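Local coordinates for GDSL-like protein (Roseburia intestinalis L1-82, PDB 6HFZ) that removes acetyl groups from acetylated mannans as a two-domain esterase of the SGNH hydrolase clan from a commensal gut bacterium, at residues Tyr3-Leu17 / Asn163-Glu176. Numbering follows the deposited sequence.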
ATOM      1  N   TYR A   3      -9.295  13.751 -27.277  1.00 29.97           N
ATOM      2  CA  TYR A   3      -8.731  12.349 -27.104  1.00 26.01           C
ATOM      3  C   TYR A   3      -9.846  11.271 -27.146  1.00 24.45           C
ATOM      4  O   TYR A   3     -11.012  11.543 -27.057  1.00 27.60           O
ATOM      5  CB  TYR A   3      -7.988  12.254 -25.770  1.00 27.82           C
ATOM      6  CG  TYR A   3      -8.882  12.369 -24.569  1.00 28.07           C
ATOM      7  CD1 TYR A   3      -9.528  11.257 -24.044  1.00 29.16           C
ATOM      8  CD2 TYR A   3      -9.079  13.594 -23.944  1.00 29.07           C
ATOM      9  CE1 TYR A   3     -10.391  11.361 -22.976  1.00 31.86           C
ATOM     10  CE2 TYR A   3      -9.874  13.691 -22.815  1.00 29.52           C
ATOM     11  CZ  TYR A   3     -10.560  12.587 -22.355  1.00 34.61           C
ATOM     12  OH  TYR A   3     -11.364  12.699 -21.261  1.00 37.05           O
ATOM     13  N   GLN A   4      -9.450  10.015 -27.279  1.00 21.97           N
ATOM     14  CA  GLN A   4     -10.369   8.891 -27.297  1.00 22.64           C
ATOM     15  C   GLN A   4      -9.642   7.719 -26.639  1.00 24.80           C
ATOM     16  O   GLN A   4      -8.704   7.204 -27.205  1.00 26.57           O
ATOM     17  CB  GLN A   4     -10.762   8.527 -28.739  1.00 21.10           C
ATOM     18  CG  GLN A   4     -11.752   7.381 -28.821  1.00 25.37           C
ATOM     19  CD  GLN A   4     -12.167   6.980 -30.209  1.00 26.14           C
ATOM     20  OE1 GLN A   4     -12.501   5.821 -30.434  1.00 31.33           O
ATOM     21  NE2 GLN A   4     -12.174   7.934 -31.132  1.00 26.24           N
ATOM     22  N   ILE A   5     -10.054   7.369 -25.423  1.00 21.90           N
ATOM     23  CA  ILE A   5      -9.528   6.174 -24.786  1.00 24.13           C
ATOM     24  C   ILE A   5     -10.115   4.886 -25.408  1.00 22.20           C
ATOM     25  O   ILE A   5     -11.319   4.775 -25.626  1.00 26.45           O
ATOM     26  CB  ILE A   5      -9.734   6.284 -23.277  1.00 27.13           C
ATOM     27  CG1 ILE A   5      -8.865   7.441 -22.761  1.00 32.67           C
ATOM     28  CG2 ILE A   5      -9.401   4.950 -22.607  1.00 25.87           C
ATOM     29  CD1 ILE A   5      -9.192   7.905 -21.412  1.00 37.00           C
ATOM     30  N   LYS A   6      -9.248   3.886 -25.596  1.00 22.46           N
ATOM     31  CA  LYS A   6      -9.623   2.547 -26.007  1.00 23.79           C
ATOM     32  C   LYS A   6      -9.899   1.718 -24.760  1.00 23.44           C
ATOM     33  O   LYS A   6      -8.995   1.124 -24.241  1.00 22.67           O
ATOM     34  CB  LYS A   6      -8.511   1.935 -26.859  1.00 28.94           C
ATOM     35  CG  LYS A   6      -8.130   2.833 -28.030  1.00 35.61           C
ATOM     36  CD  LYS A   6      -7.254   2.197 -29.079  1.00 43.02           C
ATOM     37  CE  LYS A   6      -6.335   3.205 -29.748  1.00 48.63           C
ATOM     38  NZ  LYS A   6      -7.026   4.454 -30.153  1.00 52.59           N
ATOM     39  N   TYR A   7     -11.159   1.705 -24.296  1.00 23.69           N
ATOM     40  CA  TYR A   7     -11.503   1.189 -22.957  1.00 23.18           C
ATOM     41  C   TYR A   7     -11.235  -0.317 -22.849  1.00 24.68           C
ATOM     42  O   TYR A   7     -10.772  -0.810 -21.811  1.00 22.97           O
ATOM     43  CB  TYR A   7     -12.942   1.557 -22.607  1.00 24.55           C
ATOM     44  CG  TYR A   7     -13.028   2.941 -22.035  1.00 25.68           C
ATOM     45  CD1 TYR A   7     -12.729   3.163 -20.706  1.00 26.55           C
ATOM     46  CD2 TYR A   7     -13.231   4.055 -22.833  1.00 31.46           C
ATOM     47  CE1 TYR A   7     -12.765   4.426 -20.151  1.00 26.45           C
ATOM     48  CE2 TYR A   7     -13.248   5.338 -22.291  1.00 30.38           C
ATOM     49  CZ  TYR A   7     -12.993   5.527 -20.948  1.00 28.57           C
ATOM     50  OH  TYR A   7     -13.015   6.772 -20.387  1.00 28.48           O
ATOM     51  N   GLU A   8     -11.463  -1.065 -23.931  1.00 25.28           N
ATOM     52  CA  GLU A   8     -11.161  -2.536 -23.889  1.00 26.67           C
ATOM     53  C   GLU A   8      -9.676  -2.806 -23.530  1.00 24.80           C
ATOM     54  O   GLU A   8      -9.327  -3.819 -22.899  1.00 24.75           O
ATOM     55  CB  GLU A   8     -11.529  -3.173 -25.236  1.00 29.52           C
ATOM     56  CG  GLU A   8     -13.015  -3.404 -25.372  1.00 36.66           C
ATOM     57  CD  GLU A   8     -13.521  -4.531 -24.483  1.00 41.38           C
ATOM     58  OE1 GLU A   8     -12.844  -5.573 -24.417  1.00 43.43           O
ATOM     59  OE2 GLU A   8     -14.570  -4.350 -23.842  1.00 48.47           O
ATOM     60  N   ASN A   9      -8.776  -1.919 -23.954  1.00 22.46           N
ATOM     61  CA  ASN A   9      -7.335  -2.087 -23.708  1.00 23.31           C
ATOM     62  C   ASN A   9      -7.003  -1.887 -22.220  1.00 22.60           C
ATOM     63  O   ASN A   9      -5.871  -2.165 -21.812  1.00 23.05           O
ATOM     64  CB  ASN A   9      -6.465  -1.178 -24.566  1.00 24.60           C
ATOM     65  CG  ASN A   9      -6.498  -1.562 -26.030  1.00 28.48           C
ATOM     66  OD1 ASN A   9      -6.898  -2.680 -26.371  1.00 27.54           O
ATOM     67  ND2 ASN A   9      -6.072  -0.661 -26.898  1.00 29.64           N
ATOM     68  N   GLY A  10      -7.993  -1.442 -21.443  1.00 22.30           N
ATOM     69  CA  GLY A  10      -7.840  -1.277 -19.978  1.00 22.40           C
ATOM     70  C   GLY A  10      -7.907  -2.609 -19.237  1.00 23.02           C
ATOM     71  O   GLY A  10      -7.512  -2.687 -18.083  1.00 21.82           O
ATOM     72  N   ILE A  11      -8.457  -3.667 -19.866  1.00 22.16           N
ATOM     73  CA  ILE A  11      -8.608  -4.947 -19.163  1.00 20.78           C
ATOM     74  C   ILE A  11      -7.310  -5.731 -19.324  1.00 21.86           C
ATOM     75  O   ILE A  11      -7.067  -6.336 -20.338  1.00 24.88           O
ATOM     76  CB  ILE A  11      -9.852  -5.716 -19.652  1.00 25.71           C
ATOM     77  CG1 ILE A  11     -11.109  -4.859 -19.529  1.00 27.38           C
ATOM     78  CG2 ILE A  11      -9.982  -7.057 -18.917  1.00 23.59           C
ATOM     79  CD1 ILE A  11     -12.249  -5.292 -20.414  1.00 28.71           C
ATOM     80  N   ALA A  12      -6.458  -5.672 -18.293  1.00 19.88           N
ATOM     81  CA  ALA A  12      -5.177  -6.244 -18.263  1.00 21.10           C
ATOM     82  C   ALA A  12      -5.299  -7.743 -17.991  1.00 22.36           C
ATOM     83  O   ALA A  12      -4.429  -8.491 -18.428  1.00 24.27           O
ATOM     84  CB  ALA A  12      -4.326  -5.595 -17.186  1.00 21.78           C
ATOM     85  N   ASN A  13      -6.314  -8.124 -17.214  1.00 21.71           N
ATOM     86  CA  ASN A  13      -6.613  -9.531 -16.934  1.00 23.71           C
ATOM     87  C   ASN A  13      -8.114  -9.633 -16.648  1.00 24.19           C
ATOM     88  O   ASN A  13      -8.651  -8.972 -15.796  1.00 22.24           O
ATOM     89  CB  ASN A  13      -5.786 -10.111 -15.778  1.00 25.51           C
ATOM     90  CG  ASN A  13      -5.741 -11.631 -15.791  1.00 25.58           C
ATOM     91  OD1 ASN A  13      -5.506 -12.234 -16.841  1.00 31.12           O
ATOM     92  ND2 ASN A  13      -5.988 -12.281 -14.665  1.00 25.39           N
ATOM     93  N   ARG A  14      -8.822 -10.497 -17.377  1.00 23.21           N
ATOM     94  CA  ARG A  14     -10.243 -10.653 -17.103  1.00 25.51           C
ATOM     95  C   ARG A  14     -10.406 -11.388 -15.766  1.00 25.40           C
ATOM     96  O   ARG A  14     -11.288 -11.046 -14.954  1.00 30.73           O
ATOM     97  CB  ARG A  14     -10.933 -11.400 -18.260  1.00 30.29           C
ATOM     98  CG  ARG A  14     -12.330 -11.896 -17.908  1.00 36.34           C
ATOM     99  CD  ARG A  14     -12.982 -12.806 -18.950  1.00 40.23           C
ATOM    100  NE  ARG A  14     -14.388 -13.069 -18.646  1.00 44.27           N
ATOM    101  CZ  ARG A  14     -14.824 -14.030 -17.831  1.00 54.41           C
ATOM    102  NH1 ARG A  14     -13.974 -14.751 -17.107  1.00 51.19           N
ATOM    103  NH2 ARG A  14     -16.123 -14.270 -17.750  1.00 58.50           N
ATOM    104  N   GLY A  15      -9.593 -12.419 -15.602  1.00 26.67           N
ATOM    105  CA  GLY A  15      -9.576 -13.241 -14.393  1.00 30.95           C
ATOM    106  C   GLY A  15     -10.862 -14.020 -14.228  1.00 30.98           C
ATOM    107  O   GLY A  15     -11.657 -14.108 -15.142  1.00 33.51           O
ATOM    108  N   CYS A  16     -11.061 -14.560 -13.029  1.00 28.19           N
ATOM    109  CA  CYS A  16     -12.284 -15.289 -12.697  1.00 26.98           C
ATOM    110  C   CYS A  16     -13.232 -14.306 -12.020  1.00 28.44           C
ATOM    111  O   CYS A  16     -12.833 -13.628 -11.039  1.00 26.04           O
ATOM    112  CB  CYS A  16     -11.950 -16.462 -11.789  1.00 29.48           C
ATOM    113  SG  CYS A  16     -13.408 -17.223 -11.024  1.00 30.44           S
ATOM    114  N   LEU A  17     -14.451 -14.155 -12.565  1.00 26.53           N
ATOM    115  CA  LEU A  17     -15.403 -13.155 -12.037  1.00 25.04           C
ATOM    116  C   LEU A  17     -16.412 -13.725 -11.031  1.00 22.53           C
ATOM    117  O   LEU A  17     -17.387 -13.058 -10.664  1.00 25.22           O
ATOM    118  CB  LEU A  17     -16.133 -12.534 -13.237  1.00 27.17           C
ATOM    119  CG  LEU A  17     -15.197 -11.984 -14.311  1.00 29.14           C
ATOM    120  CD1 LEU A  17     -16.001 -11.604 -15.540  1.00 34.52           C
ATOM    121  CD2 LEU A  17     -14.398 -10.801 -13.766  1.00 30.13           C
ATOM    122  N   ASN A 163      -5.756 -15.716 -10.985  1.00 25.50           N
ATOM    123  CA  ASN A 163      -6.947 -15.486 -11.821  1.00 25.32           C
ATOM    124  C   ASN A 163      -7.752 -14.289 -11.310  1.00 25.11           C
ATOM    125  O   ASN A 163      -8.998 -14.350 -11.206  1.00 22.76           O
ATOM    126  CB  ASN A 163      -7.753 -16.780 -11.926  1.00 28.83           C
ATOM    127  CG  ASN A 163      -7.052 -17.779 -12.822  1.00 32.41           C
ATOM    128  OD1 ASN A 163      -6.957 -17.560 -14.024  1.00 37.36           O
ATOM    129  ND2 ASN A 163      -6.530 -18.859 -12.265  1.00 37.27           N
ATOM    130  N   LEU A 164      -7.047 -13.177 -11.021  1.00 23.67           N
ATOM    131  CA  LEU A 164      -7.702 -11.975 -10.560  1.00 20.61           C
ATOM    132  C   LEU A 164      -7.937 -11.004 -11.690  1.00 19.84           C
ATOM    133  O   LEU A 164      -7.067 -10.796 -12.531  1.00 21.57           O
ATOM    134  CB  LEU A 164      -6.880 -11.289  -9.469  1.00 22.45           C
ATOM    135  CG  LEU A 164      -6.671 -12.094  -8.192  1.00 22.75           C
ATOM    136  CD1 LEU A 164      -5.760 -11.333  -7.232  1.00 25.32           C
ATOM    137  CD2 LEU A 164      -7.983 -12.390  -7.533  1.00 22.99           C
ATOM    138  N   PRO A 165      -9.111 -10.354 -11.694  1.00 20.67           N
ATOM    139  CA  PRO A 165      -9.357  -9.258 -12.633  1.00 20.96           C
ATOM    140  C   PRO A 165      -8.406  -8.092 -12.365  1.00 22.30           C
ATOM    141  O   PRO A 165      -8.084  -7.825 -11.205  1.00 19.00           O
ATOM    142  CB  PRO A 165     -10.816  -8.867 -12.409  1.00 24.23           C
ATOM    143  CG  PRO A 165     -11.206  -9.465 -11.071  1.00 26.25           C
ATOM    144  CD  PRO A 165     -10.250 -10.618 -10.813  1.00 22.65           C
ATOM    145  N   ALA A 166      -7.980  -7.408 -13.446  1.00 20.07           N
ATOM    146  CA  ALA A 166      -7.034  -6.315 -13.321  1.00 20.28           C
ATOM    147  C   ALA A 166      -7.305  -5.292 -14.420  1.00 21.99           C
ATOM    148  O   ALA A 166      -7.522  -5.698 -15.599  1.00 23.17           O
ATOM    149  CB  ALA A 166      -5.643  -6.823 -13.466  1.00 20.50           C
ATOM    150  N   VAL A 167      -7.217  -4.013 -14.063  1.00 19.21           N
ATOM    151  CA  VAL A 167      -7.334  -2.970 -15.042  1.00 20.14           C
ATOM    152  C   VAL A 167      -6.114  -2.044 -14.974  1.00 20.30           C
ATOM    153  O   VAL A 167      -5.528  -1.841 -13.872  1.00 21.48           O
ATOM    154  CB  VAL A 167      -8.659  -2.198 -14.914  1.00 23.10           C
ATOM    155  CG1 VAL A 167      -9.849  -3.101 -15.212  1.00 24.53           C
ATOM    156  CG2 VAL A 167      -8.824  -1.519 -13.570  1.00 26.12           C
ATOM    157  N   SER A 168      -5.808  -1.404 -16.113  1.00 17.32           N
ATOM    158  CA  SER A 168      -4.559  -0.647 -16.275  1.00 18.66           C
ATOM    159  C   SER A 168      -4.765   0.703 -16.939  1.00 18.38           C
ATOM    160  O   SER A 168      -5.437   0.790 -17.958  1.00 19.75           O
ATOM    161  CB  SER A 168      -3.553  -1.459 -17.043  1.00 21.06           C
ATOM    162  OG  SER A 168      -2.384  -0.706 -17.312  1.00 19.62           O
HETATM  163  N   MSE A 169      -4.071   1.733 -16.410  1.00 17.25           N
HETATM  164  CA  MSE A 169      -3.965   3.048 -17.041  1.00 17.65           C
HETATM  165  C   MSE A 169      -2.801   3.118 -18.029  1.00 17.78           C
HETATM  166  O   MSE A 169      -2.744   4.010 -18.881  1.00 18.37           O
HETATM  167  CB  MSE A 169      -3.827   4.158 -15.992  1.00 16.79           C
HETATM  168  CG  MSE A 169      -4.803   3.970 -14.817  1.00 19.17           C
HETATM  169 SE   MSE A 169      -6.670   3.840 -15.449  1.00 21.95          SE
HETATM  170  CE  MSE A 169      -7.159   2.317 -14.342  1.00 22.57           C
ATOM    171  N   GLN A 170      -1.875   2.158 -17.931  1.00 17.50           N
ATOM    172  CA  GLN A 170      -0.691   2.144 -18.792  1.00 17.55           C
ATOM    173  C   GLN A 170      -1.081   1.895 -20.256  1.00 20.05           C
ATOM    174  O   GLN A 170      -0.379   2.364 -21.162  1.00 19.50           O
ATOM    175  CB  GLN A 170       0.289   1.087 -18.285  1.00 18.19           C
ATOM    176  CG  GLN A 170       1.669   1.047 -18.923  1.00 17.27           C
ATOM    177  CD  GLN A 170       2.620   0.049 -18.300  1.00 19.15           C
ATOM    178  OE1 GLN A 170       2.333  -1.146 -18.277  1.00 19.08           O
ATOM    179  NE2 GLN A 170       3.805   0.491 -17.866  1.00 18.58           N
ATOM    180  N   SER A 171      -2.130   1.113 -20.456  1.00 19.82           N
ATOM    181  CA  SER A 171      -2.661   0.711 -21.782  1.00 20.51           C
ATOM    182  C   SER A 171      -3.930   1.470 -22.200  1.00 21.71           C
ATOM    183  O   SER A 171      -4.537   1.119 -23.259  1.00 22.52           O
ATOM    184  CB  SER A 171      -2.879  -0.771 -21.780  1.00 21.91           C
ATOM    185  OG  SER A 171      -3.672  -1.147 -20.678  1.00 20.67           O
ATOM    186  N   THR A 172      -4.332   2.517 -21.449  1.00 19.13           N
ATOM    187  CA  THR A 172      -5.521   3.300 -21.776  1.00 19.61           C
ATOM    188  C   THR A 172      -5.245   4.814 -21.779  1.00 18.92           C
ATOM    189  O   THR A 172      -5.388   5.444 -22.838  1.00 19.71           O
ATOM    190  CB  THR A 172      -6.653   3.016 -20.802  1.00 18.89           C
ATOM    191  OG1 THR A 172      -6.116   3.117 -19.474  1.00 19.82           O
ATOM    192  CG2 THR A 172      -7.287   1.673 -21.042  1.00 20.86           C
ATOM    193  N   ILE A 173      -4.873   5.397 -20.634  1.00 17.92           N
ATOM    194  CA  ILE A 173      -4.625   6.842 -20.529  1.00 17.73           C
ATOM    195  C   ILE A 173      -3.259   7.227 -21.128  1.00 17.81           C
ATOM    196  O   ILE A 173      -3.133   8.185 -21.882  1.00 21.19           O
ATOM    197  CB  ILE A 173      -4.744   7.307 -19.068  1.00 18.79           C
ATOM    198  CG1 ILE A 173      -6.105   6.917 -18.474  1.00 21.85           C
ATOM    199  CG2 ILE A 173      -4.506   8.795 -18.976  1.00 21.57           C
ATOM    200  CD1 ILE A 173      -6.296   7.431 -17.055  1.00 22.57           C
ATOM    201  N   TYR A 174      -2.210   6.529 -20.708  1.00 18.60           N
ATOM    202  CA  TYR A 174      -0.831   6.853 -21.154  1.00 17.75           C
ATOM    203  C   TYR A 174      -0.750   6.865 -22.675  1.00 18.22           C
ATOM    204  O   TYR A 174      -0.141   7.788 -23.211  1.00 20.10           O
ATOM    205  CB  TYR A 174       0.229   5.953 -20.511  1.00 17.55           C
ATOM    206  CG  TYR A 174       1.610   6.176 -21.065  1.00 17.66           C
ATOM    207  CD1 TYR A 174       2.381   7.299 -20.773  1.00 20.38           C
ATOM    208  CD2 TYR A 174       2.107   5.270 -21.983  1.00 18.83           C
ATOM    209  CE1 TYR A 174       3.616   7.500 -21.393  1.00 19.46           C
ATOM    210  CE2 TYR A 174       3.349   5.426 -22.563  1.00 22.18           C
ATOM    211  CZ  TYR A 174       4.124   6.538 -22.259  1.00 20.66           C
ATOM    212  OH  TYR A 174       5.362   6.670 -22.874  1.00 23.16           O
ATOM    213  N   PRO A 175      -1.324   5.895 -23.426  1.00 20.78           N
ATOM    214  CA  PRO A 175      -1.305   5.966 -24.901  1.00 19.90           C
ATOM    215  C   PRO A 175      -1.802   7.289 -25.488  1.00 19.79           C
ATOM    216  O   PRO A 175      -1.177   7.788 -26.460  1.00 20.40           O
ATOM    217  CB  PRO A 175      -2.201   4.796 -25.340  1.00 22.09           C
ATOM    218  CG  PRO A 175      -1.994   3.790 -24.192  1.00 21.80           C
ATOM    219  CD  PRO A 175      -1.905   4.642 -22.933  1.00 19.26           C
ATOM    220  N   GLU A 176      -2.837   7.902 -24.861  1.00 18.76           N
ATOM    221  CA  GLU A 176      -3.346   9.204 -25.333  1.00 20.05           C
ATOM    222  C   GLU A 176      -2.373  10.335 -24.964  1.00 21.25           C
ATOM    223  O   GLU A 176      -2.181  11.290 -25.745  1.00 22.11           O
ATOM    224  CB  GLU A 176      -4.801   9.412 -24.880  1.00 22.20           C
ATOM    225  CG  GLU A 176      -5.769   8.466 -25.584  1.00 22.86           C
ATOM    226  CD  GLU A 176      -5.821   8.698 -27.090  1.00 26.43           C
ATOM    227  OE1 GLU A 176      -6.427   9.684 -27.492  1.00 26.42           O
ATOM    228  OE2 GLU A 176      -5.148   7.982 -27.853  1.00 27.07           O
TER
HETATM  229  O   HOH W   1      -6.339   4.509 -25.150  1.00 23.15           O
HETATM  230  O   HOH W   2      -5.354   5.413 -27.371  1.00 33.74           O
HETATM  231  O   HOH W   3      -5.025   1.932 -25.711  1.00 25.10           O
HETATM  232  O   HOH W   4      -5.820 -15.197 -15.218  1.00 36.22           O
HETATM  233  O   HOH W   5     -11.302 -13.782  -8.676  1.00 26.97           O
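Ile5 meets Thr172 through its CG2 branch, which lies 3.8 Å from Thr172 CB; with CG2 anti to the backbone N (CG1 at chi1 -66°), the same methyl sits over the centre of the Tyr7 ring. Ile5 CD1 lies 4.4 Å from Ile173 CG1, a loose apolar contact, and Leu201 of helix 196-215 joins this patch. Farther along, the methyls of Ala12 and Ala166 approach to 4.1 Å. Beside them the backbones pair as antiparallel strands, with Ile11 opposite Val167 and Ser168 N bonded to Gly10 O at 2.9 Å. Ala12 and Asn13 then both face Ala166, a classic beta bulge: their two N-H groups converge on Ala166 O from the same face of its carbonyl plane, and Ala166 N returns a bond to Asn13 O. This pairing makes 11-13 an edge strand of the SGNH hydrolase domain, antiparallel to 166-168, whereas the sheet's other five strands are mutually parallel. Asn13 adds a side-chain bond, ND2 to Leu164 O at 2.8 Å (161° at the hydrogen), leaving nearly in its own amide plane but arriving above that of the carbonyl; a water joins ND2 to Asn163 OD1. Cys16 N donates to Asn163 O at 2.8 Å, and Ser171 OG to Asn9 O at 2.7 Å. At the N-terminal end, Gln4 N reaches Glu176 OE1 at 3.0 Å, nearly straight but from above the carboxylate plane, while OE2 is salt-bridged to Arg181. Replacing Glu176 with an alanine would probably leave Gln4 N and Arg181 without this shared acceptor group. Five of the eight cross-segment hydrogen bonds are purely backbone: the pairing is probably set largely by main-chain register, side chains adding the rest, with one buried carboxylate, probably ionised, tying down the far end.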